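Local coordinates for DNA sulfur modification protein DndE (Escherichia coli, PDB 4LRV) that takes part in DNA phosphorothioation, the replacement of a non-bridging phosphate oxygen in the DNA backbone by sulfur, and probably binds DNA, at residues M7-Q12 and A96-G101; L34-S39 and E75-M80; Y46-D51 and P83-K88; K53-T58 and A89-W94. One frame throughout, in Å; residues are numbered along the deposited sequence.

Contact 1 of 4, residues M7-Q12 and A96-G101; sequences MALSRQ and AHVEDG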
loop_
_atom_site.group_PDB
_atom_site.type_symbol
_atom_site.label_atom_id
_atom_site.label_comp_id
_atom_site.label_asym_id
_atom_site.label_seq_id
_atom_site.Cartn_x
_atom_site.Cartn_y
_atom_site.Cartn_z
HETATM N N MSE A 7 6.451 22.497 7.913
HETATM C CA MSE A 7 7.655 23.054 7.309
HETATM C C MSE A 7 7.631 22.952 5.807
HETATM O O MSE A 7 6.810 22.229 5.243
HETATM C CB MSE A 7 8.908 22.347 7.836
HETATM C CG MSE A 7 8.920 20.866 7.624
HETATM SE SE MSE A 7 8.745 19.878 9.298
HETATM C CE MSE A 7 6.855 20.009 9.516
ATOM N N ALA A 8 8.548 23.680 5.177
ATOM C CA ALA A 8 8.718 23.666 3.731
ATOM C C ALA A 8 10.149 23.270 3.350
ATOM O O ALA A 8 11.077 23.454 4.133
ATOM C CB ALA A 8 8.370 25.033 3.146
ATOM N N LEU A 9 10.311 22.711 2.153
ATOM C CA LEU A 9 11.628 22.485 1.570
ATOM C C LEU A 9 12.012 23.668 0.677
ATOM O O LEU A 9 11.277 24.643 0.578
ATOM C CB LEU A 9 11.635 21.180 0.768
ATOM C CG LEU A 9 11.547 19.943 1.660
ATOM C CD1 LEU A 9 11.381 18.682 0.848
ATOM C CD2 LEU A 9 12.778 19.842 2.542
ATOM N N SER A 10 13.168 23.596 0.032
ATOM C CA SER A 10 13.519 24.645 -0.919
ATOM C C SER A 10 12.866 24.342 -2.253
ATOM O O SER A 10 12.378 23.224 -2.487
ATOM C CB SER A 10 15.031 24.796 -1.066
ATOM O OG SER A 10 15.630 23.616 -1.561
ATOM N N ARG A 11 12.838 25.348 -3.118
ATOM C CA ARG A 11 12.320 25.181 -4.457
ATOM C C ARG A 11 13.193 24.169 -5.196
ATOM O O ARG A 11 12.680 23.202 -5.780
ATOM C CB ARG A 11 12.284 26.530 -5.182
ATOM C CG ARG A 11 11.882 26.457 -6.646
ATOM C CD ARG A 11 10.404 26.170 -6.816
ATOM N NE ARG A 11 10.045 26.166 -8.227
ATOM C CZ ARG A 11 9.654 25.096 -8.915
ATOM N NH1 ARG A 11 9.537 23.908 -8.318
ATOM N NH2 ARG A 11 9.362 25.221 -10.213
ATOM N N GLN A 12 14.507 24.375 -5.129
ATOM C CA GLN A 12 15.470 23.476 -5.755
ATOM C C GLN A 12 15.128 22.023 -5.417
ATOM O O GLN A 12 14.997 21.187 -6.322
ATOM C CB GLN A 12 16.896 23.827 -5.309
ATOM C CG GLN A 12 17.991 22.936 -5.894
ATOM C CD GLN A 12 19.397 23.333 -5.428
ATOM O OE1 GLN A 12 19.854 22.919 -4.361
ATOM N NE2 GLN A 12 20.088 24.136 -6.238
ATOM N N ALA A 96 18.355 20.574 4.492
ATOM C CA ALA A 96 19.658 20.370 3.888
ATOM C C ALA A 96 19.907 18.880 3.631
ATOM O O ALA A 96 20.411 18.509 2.566
ATOM C CB ALA A 96 20.755 20.965 4.761
ATOM N N HIS A 97 19.545 18.038 4.604
ATOM C CA HIS A 97 19.648 16.600 4.458
ATOM C C HIS A 97 18.744 16.025 3.371
ATOM O O HIS A 97 19.135 15.099 2.673
ATOM C CB HIS A 97 19.388 15.888 5.790
ATOM C CG HIS A 97 20.624 15.676 6.603
ATOM N ND1 HIS A 97 20.810 16.250 7.845
ATOM C CD2 HIS A 97 21.752 14.980 6.334
ATOM C CE1 HIS A 97 21.992 15.896 8.314
ATOM N NE2 HIS A 97 22.584 15.127 7.416
ATOM N N VAL A 98 17.539 16.563 3.219
ATOM C CA VAL A 98 16.666 16.078 2.149
ATOM C C VAL A 98 17.282 16.418 0.793
ATOM O O VAL A 98 17.344 15.563 -0.098
ATOM C CB VAL A 98 15.208 16.579 2.287
ATOM C CG1 VAL A 98 14.380 16.112 1.112
ATOM C CG2 VAL A 98 14.597 16.043 3.563
ATOM N N GLU A 99 17.782 17.648 0.672
ATOM C CA GLU A 99 18.447 18.113 -0.551
ATOM C C GLU A 99 19.668 17.266 -0.883
ATOM O O GLU A 99 19.827 16.819 -2.021
ATOM C CB GLU A 99 18.852 19.585 -0.418
ATOM C CG GLU A 99 19.737 20.136 -1.520
ATOM C CD GLU A 99 20.430 21.445 -1.117
ATOM O OE1 GLU A 99 20.367 21.822 0.087
ATOM O OE2 GLU A 99 21.037 22.107 -1.999
ATOM N N ASP A 100 20.526 17.046 0.108
ATOM C CA ASP A 100 21.739 16.259 -0.100
ATOM C C ASP A 100 21.387 14.836 -0.546
ATOM O O ASP A 100 21.842 14.380 -1.583
ATOM C CB ASP A 100 22.589 16.251 1.167
ATOM C CG ASP A 100 23.806 15.373 1.036
ATOM O OD1 ASP A 100 24.764 15.796 0.349
ATOM O OD2 ASP A 100 23.801 14.257 1.611
ATOM N N GLY A 101 20.548 14.157 0.241
ATOM C CA GLY A 101 20.005 12.842 -0.117
ATOM C C GLY A 101 19.453 12.723 -1.536
ATOM O O GLY A 101 19.746 11.753 -2.233
#

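Contact 2 of 4, residues L34-S39 and E75-M80; sequences LAFFRS and ELVLKM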
loop_
_atom_site.group_PDB
_atom_site.type_symbol
_atom_site.label_atom_id
_atom_site.label_comp_id
_atom_site.label_asym_id
_atom_site.label_seq_id
_atom_site.Cartn_x
_atom_site.Cartn_y
_atom_site.Cartn_z
ATOM N N LEU A 34 13.200 9.049 2.358
ATOM C CA LEU A 34 14.316 8.292 1.796
ATOM C C LEU A 34 15.572 9.138 1.563
ATOM O O LEU A 34 16.681 8.698 1.843
ATOM C CB LEU A 34 13.894 7.626 0.489
ATOM C CG LEU A 34 12.653 6.741 0.551
ATOM C CD1 LEU A 34 12.252 6.336 -0.852
ATOM C CD2 LEU A 34 12.870 5.508 1.463
ATOM N N ALA A 35 15.396 10.346 1.045
ATOM C CA ALA A 35 16.515 11.254 0.839
ATOM C C ALA A 35 17.173 11.607 2.180
ATOM O O ALA A 35 18.380 11.459 2.332
ATOM C CB ALA A 35 16.049 12.488 0.121
ATOM N N PHE A 36 16.375 12.039 3.158
ATOM C CA PHE A 36 16.888 12.324 4.499
ATOM C C PHE A 36 17.784 11.203 5.030
ATOM O O PHE A 36 18.909 11.459 5.462
ATOM C CB PHE A 36 15.747 12.606 5.493
ATOM C CG PHE A 36 16.224 13.000 6.870
ATOM C CD1 PHE A 36 16.698 14.278 7.116
ATOM C CD2 PHE A 36 16.205 12.084 7.919
ATOM C CE1 PHE A 36 17.149 14.643 8.378
ATOM C CE2 PHE A 36 16.655 12.443 9.196
ATOM C CZ PHE A 36 17.129 13.727 9.418
ATOM N N PHE A 37 17.287 9.966 4.998
ATOM C CA PHE A 37 18.044 8.848 5.575
ATOM C C PHE A 37 19.255 8.401 4.756
ATOM O O PHE A 37 20.213 7.888 5.322
ATOM C CB PHE A 37 17.145 7.663 5.939
ATOM C CG PHE A 37 16.263 7.924 7.124
ATOM C CD1 PHE A 37 16.815 8.245 8.358
ATOM C CD2 PHE A 37 14.882 7.872 7.002
ATOM C CE1 PHE A 37 16.014 8.514 9.452
ATOM C CE2 PHE A 37 14.063 8.133 8.091
ATOM C CZ PHE A 37 14.631 8.453 9.326
ATOM N N ARG A 38 19.238 8.600 3.441
ATOM C CA ARG A 38 20.408 8.221 2.676
ATOM C C ARG A 38 21.483 9.291 2.861
ATOM O O ARG A 38 22.675 9.025 2.799
ATOM C CB ARG A 38 20.074 7.915 1.200
ATOM C CG ARG A 38 20.244 9.053 0.208
ATOM C CD ARG A 38 20.344 8.516 -1.225
ATOM N NE ARG A 38 19.156 7.761 -1.630
ATOM C CZ ARG A 38 18.135 8.262 -2.333
ATOM N NH1 ARG A 38 18.133 9.535 -2.722
ATOM N NH2 ARG A 38 17.099 7.485 -2.647
ATOM N N SER A 39 21.041 10.504 3.139
ATOM C CA SER A 39 21.949 11.589 3.431
ATOM C C SER A 39 22.591 11.405 4.810
ATOM O O SER A 39 23.807 11.499 4.985
ATOM C CB SER A 39 21.182 12.892 3.382
ATOM O OG SER A 39 22.048 13.969 3.589
ATOM N N GLU A 75 13.000 12.715 14.160
ATOM C CA GLU A 75 13.247 13.664 15.246
ATOM C C GLU A 75 14.361 13.211 16.190
ATOM O O GLU A 75 15.038 14.047 16.777
ATOM C CB GLU A 75 11.965 13.995 16.032
ATOM C CG GLU A 75 10.847 14.606 15.178
ATOM C CD GLU A 75 10.042 15.680 15.912
ATOM O OE1 GLU A 75 8.961 15.363 16.463
ATOM O OE2 GLU A 75 10.491 16.851 15.937
ATOM N N LEU A 76 14.568 11.901 16.323
ATOM C CA LEU A 76 15.608 11.385 17.223
ATOM C C LEU A 76 16.978 11.501 16.569
ATOM O O LEU A 76 17.966 11.857 17.210
ATOM C CB LEU A 76 15.317 9.940 17.642
ATOM C CG LEU A 76 16.040 9.290 18.842
ATOM C CD1 LEU A 76 17.163 8.400 18.413
ATOM C CD2 LEU A 76 16.506 10.277 19.902
ATOM N N VAL A 77 17.031 11.219 15.277
ATOM C CA VAL A 77 18.253 11.425 14.519
ATOM C C VAL A 77 18.673 12.904 14.550
ATOM O O VAL A 77 19.823 13.224 14.850
ATOM C CB VAL A 77 18.101 10.935 13.079
ATOM C CG1 VAL A 77 19.314 11.341 12.257
ATOM C CG2 VAL A 77 17.923 9.430 13.065
ATOM N N LEU A 78 17.730 13.795 14.263
ATOM C CA LEU A 78 18.010 15.231 14.277
ATOM C C LEU A 78 18.484 15.722 15.648
ATOM O O LEU A 78 19.354 16.592 15.749
ATOM C CB LEU A 78 16.785 16.031 13.813
ATOM C CG LEU A 78 16.622 16.119 12.302
ATOM C CD1 LEU A 78 15.248 16.676 11.953
ATOM C CD2 LEU A 78 17.739 16.967 11.672
ATOM N N LYS A 79 17.910 15.168 16.706
ATOM C CA LYS A 79 18.278 15.600 18.037
ATOM C C LYS A 79 19.722 15.183 18.324
ATOM O O LYS A 79 20.504 15.975 18.852
ATOM C CB LYS A 79 17.309 15.019 19.063
ATOM C CG LYS A 79 17.547 15.460 20.485
ATOM C CD LYS A 79 16.638 14.687 21.416
ATOM C CE LYS A 79 16.314 15.478 22.671
ATOM N NZ LYS A 79 15.609 16.761 22.340
HETATM N N MSE A 80 20.076 13.958 17.950
HETATM C CA MSE A 80 21.423 13.438 18.199
HETATM C C MSE A 80 22.496 14.075 17.311
HETATM O O MSE A 80 23.621 14.295 17.762
HETATM C CB MSE A 80 21.463 11.914 18.059
HETATM C CG MSE A 80 20.616 11.193 19.073
HETATM SE SE MSE A 80 20.837 9.249 19.035
HETATM C CE MSE A 80 22.746 9.156 19.417
#

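Contact 3 of 4, residues Y46-D51 and P83-K88; sequences YSPERD and PQLEQK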
loop_
_atom_site.group_PDB
_atom_site.type_symbol
_atom_site.label_atom_id
_atom_site.label_comp_id
_atom_site.label_asym_id
_atom_site.label_seq_id
_atom_site.Cartn_x
_atom_site.Cartn_y
_atom_site.Cartn_z
ATOM N N TYR A 46 24.888 19.129 8.130
ATOM C CA TYR A 46 24.535 20.528 8.171
ATOM C C TYR A 46 25.418 21.276 9.175
ATOM O O TYR A 46 25.818 20.728 10.199
ATOM C CB TYR A 46 23.058 20.697 8.534
ATOM C CG TYR A 46 22.644 22.140 8.708
ATOM C CD1 TYR A 46 22.702 22.752 9.958
ATOM C CD2 TYR A 46 22.216 22.897 7.621
ATOM C CE1 TYR A 46 22.330 24.074 10.125
ATOM C CE2 TYR A 46 21.845 24.230 7.778
ATOM C CZ TYR A 46 21.898 24.809 9.032
ATOM O OH TYR A 46 21.533 26.127 9.207
ATOM N N SER A 47 25.700 22.536 8.873
ATOM C CA SER A 47 26.358 23.415 9.817
ATOM C C SER A 47 25.849 24.840 9.567
ATOM O O SER A 47 25.830 25.295 8.429
ATOM C CB SER A 47 27.876 23.319 9.672
ATOM O OG SER A 47 28.519 23.860 10.807
ATOM N N PRO A 48 25.449 25.552 10.636
ATOM C CA PRO A 48 24.702 26.798 10.448
ATOM C C PRO A 48 25.537 27.931 9.871
ATOM O O PRO A 48 24.999 28.817 9.206
ATOM C CB PRO A 48 24.221 27.141 11.864
ATOM C CG PRO A 48 25.250 26.534 12.763
ATOM C CD PRO A 48 25.786 25.311 12.054
ATOM N N GLU A 49 26.844 27.896 10.098
ATOM C CA GLU A 49 27.707 28.989 9.638
ATOM C C GLU A 49 28.067 28.886 8.144
ATOM O O GLU A 49 28.867 29.661 7.644
ATOM C CB GLU A 49 28.961 29.105 10.528
ATOM C CG GLU A 49 30.150 28.202 10.135
ATOM C CD GLU A 49 29.783 26.732 10.007
ATOM O OE1 GLU A 49 29.128 26.208 10.923
ATOM O OE2 GLU A 49 30.150 26.103 8.990
ATOM N N ARG A 50 27.464 27.928 7.448
ATOM C CA ARG A 50 27.664 27.728 6.012
ATOM C C ARG A 50 26.293 27.494 5.393
ATOM O O ARG A 50 26.027 26.417 4.861
ATOM C CB ARG A 50 28.511 26.474 5.763
ATOM C CG ARG A 50 30.021 26.633 5.906
ATOM C CD ARG A 50 30.701 25.260 5.867
ATOM N NE ARG A 50 30.647 24.602 7.178
ATOM C CZ ARG A 50 31.040 23.353 7.439
ATOM N NH1 ARG A 50 31.520 22.557 6.488
ATOM N NH2 ARG A 50 30.950 22.898 8.671
ATOM N N ASP A 51 25.410 28.480 5.477
ATOM C CA ASP A 51 24.030 28.258 5.066
ATOM C C ASP A 51 23.355 29.477 4.437
ATOM O O ASP A 51 22.741 30.304 5.123
ATOM C CB ASP A 51 23.204 27.724 6.242
ATOM C CG ASP A 51 21.845 27.191 5.809
ATOM O OD1 ASP A 51 21.604 27.052 4.592
ATOM O OD2 ASP A 51 21.014 26.907 6.696
ATOM N N PRO A 83 22.369 18.598 18.529
ATOM C CA PRO A 83 21.919 18.848 19.910
ATOM C C PRO A 83 21.794 20.328 20.272
ATOM O O PRO A 83 20.904 20.709 21.061
ATOM C CB PRO A 83 22.996 18.166 20.774
ATOM C CG PRO A 83 24.195 18.001 19.884
ATOM C CD PRO A 83 23.647 17.860 18.478
ATOM N N GLN A 84 22.661 21.151 19.686
ATOM C CA GLN A 84 22.723 22.574 20.030
ATOM C C GLN A 84 21.842 23.487 19.173
ATOM O O GLN A 84 21.746 24.679 19.453
ATOM C CB GLN A 84 24.182 23.082 20.019
ATOM C CG GLN A 84 25.054 22.551 21.155
ATOM C CD GLN A 84 24.514 22.904 22.539
ATOM O OE1 GLN A 84 24.209 22.023 23.338
ATOM N NE2 GLN A 84 24.400 24.196 22.824
ATOM N N LEU A 85 21.197 22.941 18.148
ATOM C CA LEU A 85 20.421 23.773 17.221
ATOM C C LEU A 85 19.023 24.096 17.752
ATOM O O LEU A 85 18.400 23.275 18.432
ATOM C CB LEU A 85 20.335 23.119 15.835
ATOM C CG LEU A 85 21.646 22.873 15.076
ATOM C CD1 LEU A 85 21.393 22.314 13.670
ATOM C CD2 LEU A 85 22.432 24.149 14.984
ATOM N N GLU A 86 18.550 25.303 17.449
ATOM C CA GLU A 86 17.188 25.713 17.775
ATOM C C GLU A 86 16.255 25.325 16.631
ATOM O O GLU A 86 16.710 24.977 15.547
ATOM C CB GLU A 86 17.110 27.217 18.002
ATOM C CG GLU A 86 18.245 27.820 18.832
ATOM C CD GLU A 86 17.957 27.810 20.322
ATOM O OE1 GLU A 86 18.166 28.863 20.962
ATOM O OE2 GLU A 86 17.523 26.757 20.855
ATOM N N GLN A 87 14.952 25.400 16.876
ATOM C CA GLN A 87 13.950 25.005 15.884
ATOM C C GLN A 87 14.245 25.546 14.471
ATOM O O GLN A 87 14.377 24.767 13.518
ATOM C CB GLN A 87 12.550 25.414 16.347
ATOM C CG GLN A 87 11.429 24.717 15.598
ATOM C CD GLN A 87 10.058 24.997 16.199
ATOM O OE1 GLN A 87 9.572 26.130 16.166
ATOM N NE2 GLN A 87 9.427 23.963 16.747
ATOM N N LYS A 88 14.360 26.867 14.347
ATOM C CA LYS A 88 14.720 27.510 13.079
ATOM C C LYS A 88 15.872 26.786 12.357
ATOM O O LYS A 88 15.800 26.537 11.160
ATOM C CB LYS A 88 15.070 28.988 13.316
ATOM C CG LYS A 88 15.294 29.810 12.052
ATOM C CD LYS A 88 13.963 30.259 11.426
ATOM C CE LYS A 88 13.633 31.729 11.725
ATOM N NZ LYS A 88 14.146 32.648 10.649
#

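Contact 4 of 4, residues K53-T58 and A89-W94; sequences KKLDGT and ALIKAW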
loop_
_atom_site.group_PDB
_atom_site.type_symbol
_atom_site.label_atom_id
_atom_site.label_comp_id
_atom_site.label_asym_id
_atom_site.label_seq_id
_atom_site.Cartn_x
_atom_site.Cartn_y
_atom_site.Cartn_z
ATOM N N LYS A 53 20.775 29.183 2.178
ATOM C CA LYS A 53 19.766 28.422 1.445
ATOM C C LYS A 53 18.343 28.787 1.858
ATOM O O LYS A 53 17.900 28.457 2.955
ATOM C CB LYS A 53 20.005 26.916 1.600
ATOM C CG LYS A 53 19.264 26.065 0.578
ATOM C CD LYS A 53 19.564 26.507 -0.861
ATOM C CE LYS A 53 18.497 26.012 -1.850
ATOM N NZ LYS A 53 18.413 24.503 -1.917
ATOM N N LYS A 54 17.621 29.469 0.978
ATOM C CA LYS A 54 16.264 29.900 1.307
ATOM C C LYS A 54 15.250 28.772 1.081
ATOM O O LYS A 54 15.248 28.148 0.021
ATOM C CB LYS A 54 15.896 31.166 0.524
ATOM C CG LYS A 54 16.196 32.481 1.280
ATOM C CD LYS A 54 17.690 32.662 1.625
ATOM C CE LYS A 54 17.879 33.487 2.902
ATOM N NZ LYS A 54 19.180 33.192 3.590
ATOM N N LEU A 55 14.408 28.503 2.082
ATOM C CA LEU A 55 13.413 27.439 1.964
ATOM C C LEU A 55 12.138 27.959 1.301
ATOM O O LEU A 55 11.121 28.204 1.959
ATOM C CB LEU A 55 13.141 26.743 3.309
ATOM C CG LEU A 55 14.353 26.056 3.966
ATOM C CD1 LEU A 55 14.004 25.383 5.287
ATOM C CD2 LEU A 55 14.973 25.048 3.029
ATOM N N ASP A 56 12.221 28.098 -0.022
ATOM C CA ASP A 56 11.191 28.759 -0.828
ATOM C C ASP A 56 10.347 27.769 -1.633
ATOM O O ASP A 56 9.881 28.068 -2.735
ATOM C CB ASP A 56 11.822 29.815 -1.753
ATOM C CG ASP A 56 12.940 29.247 -2.645
ATOM O OD1 ASP A 56 13.405 28.097 -2.414
ATOM O OD2 ASP A 56 13.355 29.973 -3.587
ATOM N N GLY A 57 10.146 26.588 -1.067
ATOM C CA GLY A 57 9.250 25.611 -1.664
ATOM C C GLY A 57 7.830 26.132 -1.704
ATOM O O GLY A 57 7.451 27.025 -0.949
ATOM N N THR A 58 7.054 25.561 -2.607
ATOM C CA THR A 58 5.672 25.930 -2.820
ATOM C C THR A 58 4.781 25.634 -1.612
ATOM O O THR A 58 3.895 26.420 -1.286
ATOM C CB THR A 58 5.141 25.167 -4.040
ATOM O OG1 THR A 58 6.036 25.373 -5.136
ATOM C CG2 THR A 58 3.752 25.633 -4.424
ATOM N N ALA A 89 16.920 26.434 13.098
ATOM C CA ALA A 89 18.088 25.778 12.509
ATOM C C ALA A 89 17.865 24.286 12.223
ATOM O O ALA A 89 18.439 23.750 11.270
ATOM C CB ALA A 89 19.327 25.993 13.378
ATOM N N LEU A 90 17.041 23.630 13.042
ATOM C CA LEU A 90 16.676 22.231 12.840
ATOM C C LEU A 90 15.905 22.002 11.534
ATOM O O LEU A 90 16.091 20.986 10.856
ATOM C CB LEU A 90 15.858 21.708 14.029
ATOM C CG LEU A 90 16.622 21.214 15.259
ATOM C CD1 LEU A 90 15.635 20.715 16.274
ATOM C CD2 LEU A 90 17.632 20.110 14.927
ATOM N N ILE A 91 15.041 22.947 11.190
ATOM C CA ILE A 91 14.346 22.902 9.909
ATOM C C ILE A 91 15.340 22.971 8.754
ATOM O O ILE A 91 15.276 22.155 7.825
ATOM C CB ILE A 91 13.298 24.029 9.758
ATOM C CG1 ILE A 91 12.462 24.158 11.036
ATOM C CG2 ILE A 91 12.397 23.749 8.539
ATOM C CD1 ILE A 91 11.732 25.485 11.158
ATOM N N LYS A 92 16.256 23.935 8.814
ATOM C CA LYS A 92 17.313 24.056 7.805
ATOM C C LYS A 92 18.122 22.755 7.714
ATOM O O LYS A 92 18.417 22.286 6.620
ATOM C CB LYS A 92 18.235 25.232 8.123
ATOM C CG LYS A 92 17.612 26.608 7.909
ATOM C CD LYS A 92 18.459 27.710 8.527
ATOM C CE LYS A 92 18.079 29.079 7.952
ATOM N NZ LYS A 92 18.694 30.213 8.711
ATOM N N ALA A 93 18.450 22.165 8.865
ATOM C CA ALA A 93 19.210 20.918 8.905
ATOM C C ALA A 93 18.454 19.758 8.257
ATOM O O ALA A 93 19.028 19.043 7.436
ATOM C CB ALA A 93 19.603 20.577 10.321
ATOM N N TRP A 94 17.177 19.583 8.617
ATOM C CA TRP A 94 16.313 18.563 7.986
ATOM C C TRP A 94 16.232 18.783 6.472
ATOM O O TRP A 94 16.397 17.848 5.702
ATOM C CB TRP A 94 14.892 18.516 8.610
ATOM C CG TRP A 94 13.894 17.715 7.764
ATOM C CD1 TRP A 94 13.840 16.365 7.637
ATOM C CD2 TRP A 94 12.851 18.237 6.913
ATOM N NE1 TRP A 94 12.832 16.006 6.769
ATOM C CE2 TRP A 94 12.213 17.134 6.311
ATOM C CE3 TRP A 94 12.398 19.528 6.607
ATOM C CZ2 TRP A 94 11.144 17.277 5.418
ATOM C CZ3 TRP A 94 11.347 19.672 5.719
ATOM C CH2 TRP A 94 10.724 18.549 5.135
#

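Contact 1 of 4, residues M7-Q12 and A96-G101
Glu99 reaches from helix 87-103 toward Gln12 at the start of helix 11-23. Its CB is directed at the other segment, and CG, anti to the backbone N (chi1 171°), carries the extended chain straight on. CG lies 4.0 Å from Gln12 OE1, the carboxylate carbon CD comes closer, and OE2 ends 2.8 Å from the same Gln12 OE1. Both oxygens are acceptors, so this is not a bond, and the amide and carboxylate planes are turned 51° apart. What reconciles them is probably the ammonium of Lys53, which is hydrogen-bonded to Gln12 OE1 and makes a long, weak ion pair with Glu99 OE2. The order strand 6-7, helix 11-23, helix 28-40 is consistent with the ribbon-helix-helix fold of the Met repressor clan, and Ser10, at the N-cap position, opens the first helix. Were Glu99 cut back to an alanine, Lys53 would probably lose its weak acidic partner and the flank of Gln12 would be uncovered. Deeper in, branched aliphatic residues suit this buried position: Leu9 crosses Val98 at about a right angle, with CD1 4.0 Å from Val98 CG1 and CD2 4.1 Å from Val98 CB, while Trp94 packs on the same leucine.

Contact 2 of 4, residues L34-S39 and E75-M80
Phe37 and Val77 mark the nearest approach of the two backbones, their CA atoms 9.3 Å apart, where helix segments 34-39 and 75-80 run in roughly the same direction, 37° apart. The axes are 12.0 Å apart, a wide spacing that large side chains have to bridge. Phe36 does most of this. Its CG lies anti to the backbone N (chi1 -176°), which throws the ring across the gap until CZ is 3.8 Å from Leu78 CG. Leu78 CD2 follows the same end of the ring, 4.1 Å from Phe36 CE1. Val77 is divided between the two aromatics: CG1 meets Phe36 CE2, and CG2 touches the edge of the Phe37 ring near its plane, 4.2 Å from CE1. Within their own helix the phenylalanines brace each other, the edge of Phe36 lying over one face of Phe37. Flat rings and branched aliphatics suit this buried contact between apolar side chains. Helix 87-103 covers the other flank, where Trp94 and His97 meet Phe36 and Trp94 also packs on Leu78. Beyond Val77 and Phe37 lies the third subunit, whose Ala73 and Gln72 touch them, so that helices 28-40 and 71-81 face a neighbouring copy.

Contact 3 of 4, residues Y46-D51 and P83-K88
Leu85 points its isobutyl group at Tyr46, and the two side chains pass each other at a slant. Leu85 CD1 lies 4.0 Å from Tyr46 CD1 and almost as near to CE1, so this methyl lies against the CD1-CE1 bond, approaching the ring obliquely. The other methyl, CD2, turns to the pyrrolidine of Pro48 and stops 4.3 Å from its CG. The fork of the leucine thus spans an aromatic ring and a proline ring, as a branched tip allows. With CG anti to the backbone N (chi1 175°), Tyr46 lays its ring between this loop and the helix, and its hydroxyl is then held by Asp51 of the same loop. Tyr46 OH donates to Asp51 OD2 over 2.7 Å, meeting the carboxylate on its anti side and 22° out of the carboxylate plane; seen from the tyrosine, OD2 lies in the plane of the ring, at its edge. A phenylalanine in place of Tyr46 would keep the ring but lose this donor, and would probably leave Asp51 OD2 without its hydroxyl partner and the carboxylate freer to turn. Between the two residues the chain reverses in a type I turn from Ser47 to Arg50, where Pro48, with its restricted phi, suits the second position. The ring of Tyr46 also rests on Lys92, Ala93 and Ala96, and Tyr82 OH is hydrogen-bonded to the backbone N of Tyr46, so the loop after helix 28-40 is fastened against residues 92-96 of helix 87-103, next to the linker from helix 71-81.

Contact 4 of 4, residues K53-T58 and A89-W94
Leu55 meets helix 87-103 through one methyl: its CD1 sits 4.0 Å from Ile91 CG2. The same methyl lies 4.4 Å from Lys92 CA, so it settles on the helix backbone as well as on the beta-branch of the isoleucine. The leucine and isoleucine side chains pass at an oblique angle. Ile91 presents CG2 because that methyl is anti to the backbone N, while its longer CG1 arm goes elsewhere, and Met7, a selenomethionine of strand 6-7, packs on the same side chain. Lys92 suits the margin of this surface contact, since its base borders the leucine, with Lys92 CG 4.6 Å from Leu55 CD1, and its ammonium is carried outward. There Lys92 NZ stands 5.9 Å from Lys54 NZ, and like charges at that separation would probably keep the two chain ends apart.

The loop backbone sets the leucine in place. Leu55 is the centre of an inverse gamma turn, closed by a weak bond from Asp56 N to Lys54 O (3.0 Å). Asp56 in turn accepts from Arg11 N through OD1, at the first turn of helix 11-23, and Gly57 shares a backbone bond with Leu9. Loop 53-58 is thereby tied to the beginning of helix 11-23 while Leu55 leans on helix 87-103. Farther along, Thr58 makes backbone hydrogen bonds to the second subunit and packs on its Tyr23, just before the chain enters strand 61-62.

Helix 87-103 is the common support: contacts 3, 4 and 1 use successive parts of it, from the linker at 83-88 through 89-94 to 96-101. Contacts 1 and 4 are closest, with centres about 6 Å apart, and both border the second subunit. Contact 2, about 12 Å from the centre of contact 1, joins helices 28-40 and 71-81, lies across the chain's centre from contact 4 and faces the third subunit. Along the chain contact 1 encloses the other three, whose segments alternate. The C-terminal helix thus gathers the N-terminal strand and helix, the long loop and the middle helices into one compact unit, with different sides meeting different copies in the eight-chain assembly.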